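CalS11 (Micromonospora echinospora, PDB 3TOS) probably transfers a methyl group from S-adenosylmethionine to an oxygen of a calicheamicin precursor, and binds S-adenosyl-L-homocysteine in this crystal. Local coordinates at residues B[117-122]-B[190-195]; B[210-215]-B[250-255]; B[181-186]-B[201-206]. All coordinates share one frame; numbering follows the deposited sequence. Where two conformers were deposited one is given.

Contact 1: residues B[117-122]-B[190-195]. With SAH (S-adenosyl-L-homocysteine), chain O.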
loop_
_atom_site.group_PDB
_atom_site.type_symbol
_atom_site.label_atom_id
_atom_site.label_comp_id
_atom_site.label_asym_id
_atom_site.label_seq_id
_atom_site.Cartn_x
_atom_site.Cartn_y
_atom_site.Cartn_z
ATOM N N ASP B 117 -19.921 -8.893 -45.451
ATOM C CA ASP B 117 -21.025 -9.717 -44.962
ATOM C C ASP B 117 -21.055 -9.883 -43.441
ATOM O O ASP B 117 -22.146 -9.893 -42.868
ATOM C CB ASP B 117 -21.004 -11.078 -45.668
ATOM C CG ASP B 117 -21.612 -11.005 -47.046
ATOM O OD1 ASP B 117 -22.233 -9.962 -47.408
ATOM O OD2 ASP B 117 -21.505 -12.021 -47.761
ATOM N N VAL B 118 -19.890 -10.002 -42.784
ATOM C CA VAL B 118 -19.921 -10.185 -41.338
ATOM C C VAL B 118 -20.417 -8.937 -40.600
ATOM O O VAL B 118 -20.865 -9.040 -39.447
ATOM C CB VAL B 118 -18.532 -10.599 -40.714
ATOM C CG1 VAL B 118 -18.007 -11.849 -41.379
ATOM C CG2 VAL B 118 -17.502 -9.462 -40.827
ATOM N N ASP B 119 -20.422 -7.785 -41.276
ATOM C CA ASP B 119 -20.916 -6.536 -40.639
ATOM C C ASP B 119 -22.419 -6.396 -40.790
ATOM O O ASP B 119 -23.001 -5.493 -40.158
ATOM C CB ASP B 119 -20.295 -5.306 -41.327
ATOM C CG ASP B 119 -18.775 -5.308 -41.272
ATOM O OD1 ASP B 119 -18.230 -5.516 -40.165
ATOM O OD2 ASP B 119 -18.144 -5.081 -42.342
ATOM N N ARG B 120 -23.054 -7.261 -41.609
ATOM C CA ARG B 120 -24.454 -7.082 -42.012
ATOM C C ARG B 120 -25.453 -7.736 -41.057
ATOM O O ARG B 120 -26.265 -8.565 -41.465
ATOM C CB ARG B 120 -24.638 -7.608 -43.440
ATOM C CG ARG B 120 -24.037 -6.643 -44.426
ATOM C CD ARG B 120 -24.271 -7.081 -45.894
ATOM N NE ARG B 120 -23.615 -6.092 -46.713
ATOM C CZ ARG B 120 -23.496 -6.114 -48.021
ATOM N NH1 ARG B 120 -24.036 -7.103 -48.729
ATOM N NH2 ARG B 120 -22.855 -5.114 -48.611
ATOM N N VAL B 121 -25.374 -7.353 -39.793
ATOM C CA VAL B 121 -26.152 -7.973 -38.695
ATOM C C VAL B 121 -27.404 -7.110 -38.410
ATOM O O VAL B 121 -28.522 -7.618 -38.332
ATOM C CB VAL B 121 -25.320 -8.060 -37.377
ATOM C CG1 VAL B 121 -26.112 -8.740 -36.282
ATOM C CG2 VAL B 121 -24.065 -8.790 -37.616
ATOM N N GLY B 122 -27.183 -5.806 -38.197
ATOM C CA GLY B 122 -28.268 -4.861 -37.974
ATOM C C GLY B 122 -28.622 -4.103 -39.227
ATOM O O GLY B 122 -27.992 -4.315 -40.277
ATOM N N LEU B 190 -14.665 2.496 -35.950
ATOM C CA LEU B 190 -15.062 2.343 -37.359
ATOM C C LEU B 190 -16.208 1.393 -37.528
ATOM O O LEU B 190 -16.801 1.358 -38.630
ATOM C CB LEU B 190 -13.887 1.758 -38.183
ATOM C CG LEU B 190 -12.560 2.522 -38.152
ATOM C CD1 LEU B 190 -11.431 1.532 -38.493
ATOM C CD2 LEU B 190 -12.621 3.610 -39.235
ATOM N N ASP B 191 -16.493 0.588 -36.494
ATOM C CA ASP B 191 -17.583 -0.446 -36.519
ATOM C C ASP B 191 -17.297 -1.692 -37.347
ATOM O O ASP B 191 -17.662 -2.780 -36.949
ATOM C CB ASP B 191 -18.957 0.146 -36.923
ATOM C CG ASP B 191 -19.400 1.230 -35.964
ATOM O OD1 ASP B 191 -19.337 0.987 -34.729
ATOM O OD2 ASP B 191 -19.772 2.352 -36.418
ATOM N N LEU B 192 -16.659 -1.514 -38.516
ATOM C CA LEU B 192 -16.600 -2.550 -39.556
ATOM C C LEU B 192 -15.336 -3.372 -39.433
ATOM O O LEU B 192 -14.240 -2.848 -39.098
ATOM C CB LEU B 192 -16.596 -1.888 -40.934
ATOM C CG LEU B 192 -17.807 -0.975 -41.135
ATOM C CD1 LEU B 192 -17.632 -0.313 -42.528
ATOM C CD2 LEU B 192 -19.100 -1.858 -41.122
ATOM N N TYR B 193 -15.474 -4.654 -39.805
ATOM C CA TYR B 193 -14.375 -5.615 -39.744
ATOM C C TYR B 193 -13.142 -5.244 -40.574
ATOM O O TYR B 193 -12.034 -5.169 -40.018
ATOM C CB TYR B 193 -14.929 -6.966 -40.216
ATOM C CG TYR B 193 -13.867 -7.964 -40.613
ATOM C CD1 TYR B 193 -12.952 -8.429 -39.671
ATOM C CD2 TYR B 193 -13.830 -8.474 -41.905
ATOM C CE1 TYR B 193 -11.967 -9.315 -40.008
ATOM C CE2 TYR B 193 -12.799 -9.361 -42.289
ATOM C CZ TYR B 193 -11.875 -9.778 -41.317
ATOM O OH TYR B 193 -10.880 -10.697 -41.616
ATOM N N GLU B 194 -13.307 -5.019 -41.867
ATOM C CA GLU B 194 -12.103 -4.876 -42.759
ATOM C C GLU B 194 -11.199 -3.685 -42.389
ATOM O O GLU B 194 -9.986 -3.861 -42.276
ATOM C CB GLU B 194 -12.519 -4.810 -44.241
ATOM C CG GLU B 194 -13.079 -6.132 -44.710
ATOM C CD GLU B 194 -13.276 -6.174 -46.205
ATOM O OE1 GLU B 194 -12.553 -5.430 -46.942
ATOM O OE2 GLU B 194 -14.063 -6.993 -46.690
ATOM N N PRO B 195 -11.765 -2.488 -42.227
ATOM C CA PRO B 195 -10.864 -1.388 -41.911
ATOM C C PRO B 195 -10.284 -1.525 -40.512
ATOM O O PRO B 195 -9.146 -1.102 -40.289
ATOM C CB PRO B 195 -11.799 -0.164 -42.001
ATOM C CG PRO B 195 -13.161 -0.680 -41.852
ATOM C CD PRO B 195 -13.139 -2.022 -42.540
HETATM N N SAH O . -16.444 8.589 -33.075
HETATM C CA SAH O . -17.754 9.120 -33.573
HETATM C CB SAH O . -18.626 8.054 -34.214
HETATM C CG SAH O . -17.996 7.483 -35.502
HETATM S SD SAH O . -19.245 6.643 -36.455
HETATM C C SAH O . -18.476 9.692 -32.354
HETATM O O SAH O . -19.606 10.253 -32.487
HETATM O OXT SAH O . -17.929 9.726 -31.244
HETATM C "C5'" SAH O . -18.281 5.533 -37.494
HETATM C "C4'" SAH O . -17.338 6.265 -38.508
HETATM O "O4'" SAH O . -16.428 5.304 -39.060
HETATM C "C3'" SAH O . -18.167 6.805 -39.683
HETATM O "O3'" SAH O . -18.068 8.250 -39.743
HETATM C "C2'" SAH O . -17.562 6.091 -40.879
HETATM O "O2'" SAH O . -17.495 6.873 -42.090
HETATM C "C1'" SAH O . -16.149 5.730 -40.363
HETATM N N9 SAH O . -15.551 4.598 -41.112
HETATM C C8 SAH O . -15.983 3.310 -41.167
HETATM N N7 SAH O . -15.160 2.664 -42.032
HETATM C C5 SAH O . -14.241 3.518 -42.528
HETATM C C6 SAH O . -13.121 3.408 -43.469
HETATM N N6 SAH O . -12.883 2.240 -44.109
HETATM N N1 SAH O . -12.396 4.535 -43.681
HETATM C C2 SAH O . -12.665 5.710 -43.037
HETATM N N3 SAH O . -13.719 5.904 -42.213
HETATM C C4 SAH O . -14.475 4.791 -41.905
HETATM O O HOH W 1 -19.183 -4.997 -37.708
HETATM O O HOH W 2 -15.730 -4.553 -43.220
#
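Asp-119 brings its carboxylate up to the start of helix 193-203, where Leu-192 occupies the N-cap position, at the cofactor-binding end of a Rossmann-like methyltransferase fold. OD1 accepts the first helical N-H: Tyr-193 N lies 2.9 Å from Asp-119 OD1, with 161° at the hydrogen, and approaches from the syn side, 17° out of the carboxylate plane. The side chains of Asp-119 and Leu-192 cross at about a right angle, and the methyl CD2 of Leu-192 comes within 3.5 Å of Asp-119 CG. Beside this pair Val-118 runs obliquely to Tyr-193. A chi1 of -56° puts CG1 of Val-118 beside the backbone N and CG2 between N and the carbonyl carbon, and it is CG2 that reaches Tyr-193 CB, at 3.6 Å. Helix 225-233 packs on both residues through Ile-228.

Each carboxylate oxygen of the buried Asp-119 has further partners. One water donates to OD1 and to Asp-191 O; another donates to OD2 at 2.6 Å while accepting from Glu-194 N, the second helical N-H. OD2 also meets Asn-116 N. So many donors, together with the positive end of the helix dipole, would be expected to favour the ionised acid. An alanine here would remove the carboxylate and would probably leave Tyr-193 N without its acceptor, cost each water its bond to the carboxylate and open a gap beside Leu-192 CD2.

Residues on both sides of the helix start meet the ligand. Leu-190 O approaches C8 of S-adenosyl-L-homocysteine, and Pro-195 CB packs 3.4 Å from its N6. Leu-192 joins the two sides, since its other methyl, CD1, lies 3.9 Å from the adenine N7.

Contact 2: residues B[210-215]-B[250-255]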
loop_
_atom_site.group_PDB
_atom_site.type_symbol
_atom_site.label_atom_id
_atom_site.label_comp_id
_atom_site.label_asym_id
_atom_site.label_seq_id
_atom_site.Cartn_x
_atom_site.Cartn_y
_atom_site.Cartn_z
ATOM N N GLY B 210 2.309 0.076 -22.731
ATOM C CA GLY B 210 1.641 1.156 -22.017
ATOM C C GLY B 210 0.730 1.981 -22.940
ATOM O O GLY B 210 -0.151 2.693 -22.453
ATOM N N SER B 211 0.978 1.935 -24.260
ATOM C CA SER B 211 -0.010 2.521 -25.182
ATOM C C SER B 211 -1.386 1.918 -24.957
ATOM O O SER B 211 -1.518 0.740 -24.657
ATOM C CB SER B 211 0.385 2.324 -26.652
ATOM O OG SER B 211 1.584 3.057 -26.943
ATOM N N ILE B 212 -2.419 2.724 -25.106
ATOM C CA ILE B 212 -3.751 2.161 -24.939
ATOM C C ILE B 212 -4.412 1.967 -26.295
ATOM O O ILE B 212 -4.373 2.884 -27.139
ATOM C CB ILE B 212 -4.677 3.127 -24.082
ATOM C CG1 ILE B 212 -4.053 3.309 -22.704
ATOM C CG2 ILE B 212 -6.195 2.612 -24.092
ATOM C CD1 ILE B 212 -4.103 2.081 -21.856
ATOM N N VAL B 213 -5.044 0.809 -26.479
ATOM C CA VAL B 213 -5.836 0.520 -27.662
ATOM C C VAL B 213 -7.272 0.313 -27.203
ATOM O O VAL B 213 -7.535 -0.565 -26.375
ATOM C CB VAL B 213 -5.315 -0.720 -28.412
ATOM C CG1 VAL B 213 -6.213 -1.021 -29.637
ATOM C CG2 VAL B 213 -3.848 -0.437 -28.820
ATOM N N ALA B 214 -8.174 1.182 -27.666
ATOM C CA ALA B 214 -9.577 1.135 -27.232
ATOM C C ALA B 214 -10.552 0.884 -28.376
ATOM O O ALA B 214 -10.274 1.254 -29.514
ATOM C CB ALA B 214 -9.939 2.441 -26.519
ATOM N N PHE B 215 -11.655 0.215 -28.057
ATOM C CA PHE B 215 -12.661 -0.178 -29.053
ATOM C C PHE B 215 -14.010 0.274 -28.578
ATOM O O PHE B 215 -14.380 0.082 -27.411
ATOM C CB PHE B 215 -12.708 -1.706 -29.203
ATOM C CG PHE B 215 -11.433 -2.288 -29.759
ATOM C CD1 PHE B 215 -10.478 -2.814 -28.891
ATOM C CD2 PHE B 215 -11.184 -2.279 -31.140
ATOM C CE1 PHE B 215 -9.316 -3.351 -29.383
ATOM C CE2 PHE B 215 -10.014 -2.832 -31.659
ATOM C CZ PHE B 215 -9.057 -3.332 -30.783
ATOM N N PRO B 250 -16.046 2.145 -23.602
ATOM C CA PRO B 250 -15.143 1.349 -24.461
ATOM C C PRO B 250 -14.558 0.121 -23.771
ATOM O O PRO B 250 -14.542 0.028 -22.518
ATOM C CB PRO B 250 -14.044 2.346 -24.749
ATOM C CG PRO B 250 -13.904 3.103 -23.466
ATOM C CD PRO B 250 -15.364 3.352 -23.053
ATOM N N ALA B 251 -14.071 -0.805 -24.583
ATOM C CA ALA B 251 -13.207 -1.857 -24.085
ATOM C C ALA B 251 -11.789 -1.438 -24.461
ATOM O O ALA B 251 -11.563 -0.987 -25.587
ATOM C CB ALA B 251 -13.540 -3.164 -24.749
ATOM N N TYR B 252 -10.838 -1.590 -23.546
ATOM C CA TYR B 252 -9.502 -1.090 -23.858
ATOM C C TYR B 252 -8.456 -1.988 -23.243
ATOM O O TYR B 252 -8.683 -2.668 -22.257
ATOM C CB TYR B 252 -9.320 0.366 -23.329
ATOM C CG TYR B 252 -9.259 0.485 -21.834
ATOM C CD1 TYR B 252 -10.421 0.431 -21.047
ATOM C CD2 TYR B 252 -8.036 0.706 -21.203
ATOM C CE1 TYR B 252 -10.351 0.539 -19.670
ATOM C CE2 TYR B 252 -7.957 0.812 -19.827
ATOM C CZ TYR B 252 -9.122 0.719 -19.065
ATOM O OH TYR B 252 -9.003 0.845 -17.701
ATOM N N LEU B 253 -7.304 -2.002 -23.893
ATOM C CA LEU B 253 -6.161 -2.769 -23.390
ATOM C C LEU B 253 -4.916 -1.865 -23.297
ATOM O O LEU B 253 -4.787 -0.879 -24.016
ATOM C CB LEU B 253 -5.915 -3.966 -24.312
ATOM C CG LEU B 253 -5.514 -3.658 -25.756
ATOM C CD1 LEU B 253 -3.967 -3.520 -25.843
ATOM C CD2 LEU B 253 -5.976 -4.842 -26.610
ATOM N N ARG B 254 -3.980 -2.260 -22.447
ATOM C CA ARG B 254 -2.710 -1.558 -22.264
ATOM C C ARG B 254 -1.722 -2.442 -22.991
ATOM O O ARG B 254 -1.474 -3.595 -22.571
ATOM C CB ARG B 254 -2.345 -1.436 -20.779
ATOM C CG ARG B 254 -1.118 -0.577 -20.477
ATOM C CD ARG B 254 -1.249 -0.065 -19.048
ATOM N NE ARG B 254 -0.084 0.625 -18.516
ATOM C CZ ARG B 254 0.903 0.028 -17.857
ATOM N NH1 ARG B 254 0.907 -1.295 -17.687
ATOM N NH2 ARG B 254 1.884 0.752 -17.363
ATOM N N TRP B 255 -1.182 -1.935 -24.090
ATOM C CA TRP B 255 -0.275 -2.737 -24.917
ATOM C C TRP B 255 0.879 -3.331 -24.080
ATOM O O TRP B 255 1.554 -2.603 -23.293
ATOM C CB TRP B 255 0.307 -1.844 -26.031
ATOM C CG TRP B 255 1.004 -2.624 -27.099
ATOM C CD1 TRP B 255 2.384 -2.687 -27.334
ATOM C CD2 TRP B 255 0.388 -3.489 -28.070
ATOM N NE1 TRP B 255 2.607 -3.532 -28.374
ATOM C CE2 TRP B 255 1.426 -4.027 -28.852
ATOM C CE3 TRP B 255 -0.946 -3.872 -28.343
ATOM C CZ2 TRP B 255 1.188 -4.935 -29.904
ATOM C CZ3 TRP B 255 -1.175 -4.716 -29.390
ATOM C CH2 TRP B 255 -0.113 -5.247 -30.165
HETATM O O HOH W 3 -0.846 3.355 -19.971
#
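Leu-253 meets Val-213 with a chi1 of 64°, which places its CG between the backbone N and the carbonyl carbon, 4.0 Å from Val-213 CB. Tyr-252 adopts the same kind of torsion on the other face; this places CG, and the side chain crosses that of Ile-212 obliquely, with Tyr-252 CD2 lying 3.9 Å from Ile-212 CG2. Strand 251-254 is the antiparallel strand that a class I methyltransferase sets beside the last parallel strand of its Rossmann-like sheet, here 211-215, and the short axes of the two are 164° apart.

The register follows from the bonds. Val-213 with Leu-253 and Phe-215 with Ala-251 are hydrogen-bonded pairs, each with N-H to O bonds in both directions. Ile-212 with Arg-254 and Ala-214 with Tyr-252 are the non-hydrogen-bonded pairs between and beside them. At one of these the backbones draw close: the CA atoms of Ala-214 and Tyr-252 are 4.0 Å apart, and the CB atoms of Ala-214 and Tyr-252 touch at 3.9 Å.

Each face has its own cover. Helix 50-65 packs on Ile-212, Ala-214 and Tyr-252, whose OH is bonded to Gln-65, while Met-230 of helix 225-233 lies on Phe-215 and Leu-253. The indole NE1 of Trp-255 is bonded to Asp-237 OD2 of the second subunit.

Two more bonds join Gly-210 and Ser-211 to Trp-255. Gly-210 N donates to Trp-255 O, and Trp-255 N reaches Ser-211 O at 2.8 Å, almost straight at 170°.

Contact 3: residues B[181-186]-B[201-206]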
loop_
_atom_site.group_PDB
_atom_site.type_symbol
_atom_site.label_atom_id
_atom_site.label_comp_id
_atom_site.label_asym_id
_atom_site.label_seq_id
_atom_site.Cartn_x
_atom_site.Cartn_y
_atom_site.Cartn_z
ATOM N N THR B 181 6.299 8.924 -35.541
ATOM C CA THR B 181 5.084 8.637 -34.766
ATOM C C THR B 181 5.309 7.596 -33.646
ATOM O O THR B 181 5.912 6.505 -33.868
ATOM C CB THR B 181 3.966 8.078 -35.691
ATOM O OG1 THR B 181 3.637 9.083 -36.648
ATOM C CG2 THR B 181 2.727 7.624 -34.892
ATOM N N VAL B 182 4.884 7.958 -32.442
ATOM C CA VAL B 182 4.582 6.962 -31.425
ATOM C C VAL B 182 3.067 7.127 -31.166
ATOM O O VAL B 182 2.569 8.238 -31.218
ATOM C CB VAL B 182 5.389 7.175 -30.106
ATOM C CG1 VAL B 182 4.984 6.107 -29.076
ATOM C CG2 VAL B 182 6.898 7.110 -30.361
ATOM N N ILE B 183 2.318 6.042 -30.983
ATOM C CA ILE B 183 0.849 6.149 -30.735
ATOM C C ILE B 183 0.619 5.915 -29.291
ATOM O O ILE B 183 0.851 4.801 -28.780
ATOM C CB ILE B 183 0.052 5.123 -31.583
ATOM C CG1 ILE B 183 0.297 5.449 -33.065
ATOM C CG2 ILE B 183 -1.524 5.160 -31.198
ATOM C CD1 ILE B 183 -0.214 4.378 -34.047
ATOM N N ALA B 184 0.181 6.950 -28.577
ATOM C CA ALA B 184 -0.174 6.784 -27.162
ATOM C C ALA B 184 -1.568 6.190 -26.941
ATOM O O ALA B 184 -1.755 5.342 -26.063
ATOM C CB ALA B 184 -0.051 8.105 -26.432
ATOM N N LEU B 185 -2.517 6.645 -27.754
ATOM C CA LEU B 185 -3.913 6.205 -27.606
ATOM C C LEU B 185 -4.488 6.037 -29.016
ATOM O O LEU B 185 -4.439 6.953 -29.834
ATOM C CB LEU B 185 -4.736 7.234 -26.778
ATOM C CG LEU B 185 -6.267 7.054 -26.716
ATOM C CD1 LEU B 185 -6.620 5.687 -26.082
ATOM C CD2 LEU B 185 -6.869 8.220 -25.943
ATOM N N ALA B 186 -4.982 4.843 -29.317
ATOM C CA ALA B 186 -5.592 4.503 -30.613
ATOM C C ALA B 186 -7.032 4.142 -30.317
ATOM O O ALA B 186 -7.298 3.126 -29.624
ATOM C CB ALA B 186 -4.889 3.328 -31.258
ATOM N N GLU B 201 -3.380 -3.811 -37.917
ATOM C CA GLU B 201 -2.076 -4.321 -38.495
ATOM C C GLU B 201 -1.066 -3.165 -38.720
ATOM O O GLU B 201 0.149 -3.316 -38.443
ATOM C CB GLU B 201 -2.365 -5.065 -39.805
ATOM C CG GLU B 201 -3.007 -6.390 -39.562
ATOM C CD GLU B 201 -3.726 -6.956 -40.763
ATOM O OE1 GLU B 201 -3.951 -6.235 -41.765
ATOM O OE2 GLU B 201 -4.131 -8.151 -40.676
ATOM N N ALA B 202 -1.568 -2.046 -39.232
ATOM C CA ALA B 202 -0.736 -0.878 -39.539
ATOM C C ALA B 202 -0.126 -0.188 -38.289
ATOM O O ALA B 202 1.040 0.246 -38.340
ATOM C CB ALA B 202 -1.577 0.172 -40.357
ATOM N N ILE B 203 -0.905 -0.087 -37.202
ATOM C CA ILE B 203 -0.434 0.703 -36.078
ATOM C C ILE B 203 0.546 -0.052 -35.183
ATOM O O ILE B 203 1.247 0.587 -34.391
ATOM C CB ILE B 203 -1.582 1.255 -35.198
ATOM C CG1 ILE B 203 -2.335 0.113 -34.507
ATOM C CG2 ILE B 203 -2.487 2.185 -35.984
ATOM C CD1 ILE B 203 -3.291 0.609 -33.419
ATOM N N ARG B 204 0.642 -1.377 -35.324
ATOM C CA ARG B 204 1.417 -2.150 -34.380
ATOM C C ARG B 204 2.860 -1.672 -34.169
ATOM O O ARG B 204 3.296 -1.639 -33.019
ATOM C CB ARG B 204 1.422 -3.656 -34.771
ATOM C CG ARG B 204 1.859 -4.544 -33.645
ATOM C CD ARG B 204 1.706 -6.005 -33.944
ATOM N NE ARG B 204 2.254 -6.742 -32.831
ATOM C CZ ARG B 204 1.985 -8.019 -32.616
ATOM N NH1 ARG B 204 1.179 -8.666 -33.472
ATOM N NH2 ARG B 204 2.524 -8.635 -31.568
ATOM N N PRO B 205 3.595 -1.282 -35.258
ATOM C CA PRO B 205 5.018 -0.954 -35.005
ATOM C C PRO B 205 5.196 0.371 -34.259
ATOM O O PRO B 205 6.310 0.724 -33.870
ATOM C CB PRO B 205 5.642 -0.917 -36.423
ATOM C CG PRO B 205 4.680 -1.574 -37.319
ATOM C CD PRO B 205 3.299 -1.385 -36.696
ATOM N N TYR B 206 4.089 1.106 -34.039
ATOM C CA TYR B 206 4.200 2.465 -33.478
ATOM C C TYR B 206 3.694 2.530 -32.053
ATOM O O TYR B 206 3.711 3.579 -31.433
ATOM C CB TYR B 206 3.445 3.488 -34.363
ATOM C CG TYR B 206 4.006 3.453 -35.756
ATOM C CD1 TYR B 206 5.102 4.266 -36.097
ATOM C CD2 TYR B 206 3.448 2.621 -36.742
ATOM C CE1 TYR B 206 5.652 4.218 -37.388
ATOM C CE2 TYR B 206 4.002 2.576 -38.002
ATOM C CZ TYR B 206 5.077 3.367 -38.335
ATOM O OH TYR B 206 5.627 3.292 -39.605
#
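Ile-183 drives its terminal methyl into Ile-203 at about a right angle between the side chains, CD1 of Ile-183 lying 3.6 Å from CB of Ile-203. The same CD1 meets Tyr-206 CB at 3.8 Å, so one methyl is held by both Ile-203 and Tyr-206. Ile-203 carries CG1 between its backbone N and carbonyl carbon (chi1 66°) and CG2 beside the N; its CD1, further out, rests 3.8 Å from Ala-186 CB. Phe-76 of strand 72-76 packs against both Ala-186 and Ile-203, widening this apolar layer.

Outward from here the Tyr-206 ring turns its edge to the chain at Thr-181: CD1 lies 3.3 Å from Thr-181 O, which sits in the ring plane. That carbonyl also accepts a hydrogen bond from Asn-227 of the second subunit, placing the ring edge beside an interface.

At the polar margin Ile-183 N donates to Tyr-206 O, 2.9 Å away and with 167° at the hydrogen. Val-182 CG1 flanks the same oxygen at 3.7 Å. This single bond ties the 3-10 segment 204-206 to Ile-183, as expected in a beta-alpha-beta crossover: helix 193-203 runs back along the sheet before strand 211-215, the parallel neighbour of 183-188.

In the fold
Contacts 1 and 3 lie toward opposite ends of helix 193-203, their centres 22 Å apart. Contact 1 is at the ligand end: four residues of its segment 190-195 line the S-adenosyl-L-homocysteine pocket, and the side chain of Asp-191 comes within about 4 Å of the bound glutamate. The Ile-203 side chain of contact 3 is about 13 Å from S-adenosyl-L-homocysteine. Contacts 2 and 3 are closer, 11 Å between centres, and touch through neighbouring strands: Ser-211 OG is 2.6 Å from Ile-183 O, a probable hydrogen bond, and Ile-212 N is 2.9 Å from Ala-184 O. Both also reach the second subunit. Contacts 1 and 2 do not touch, their nearest atoms about 8 Å apart.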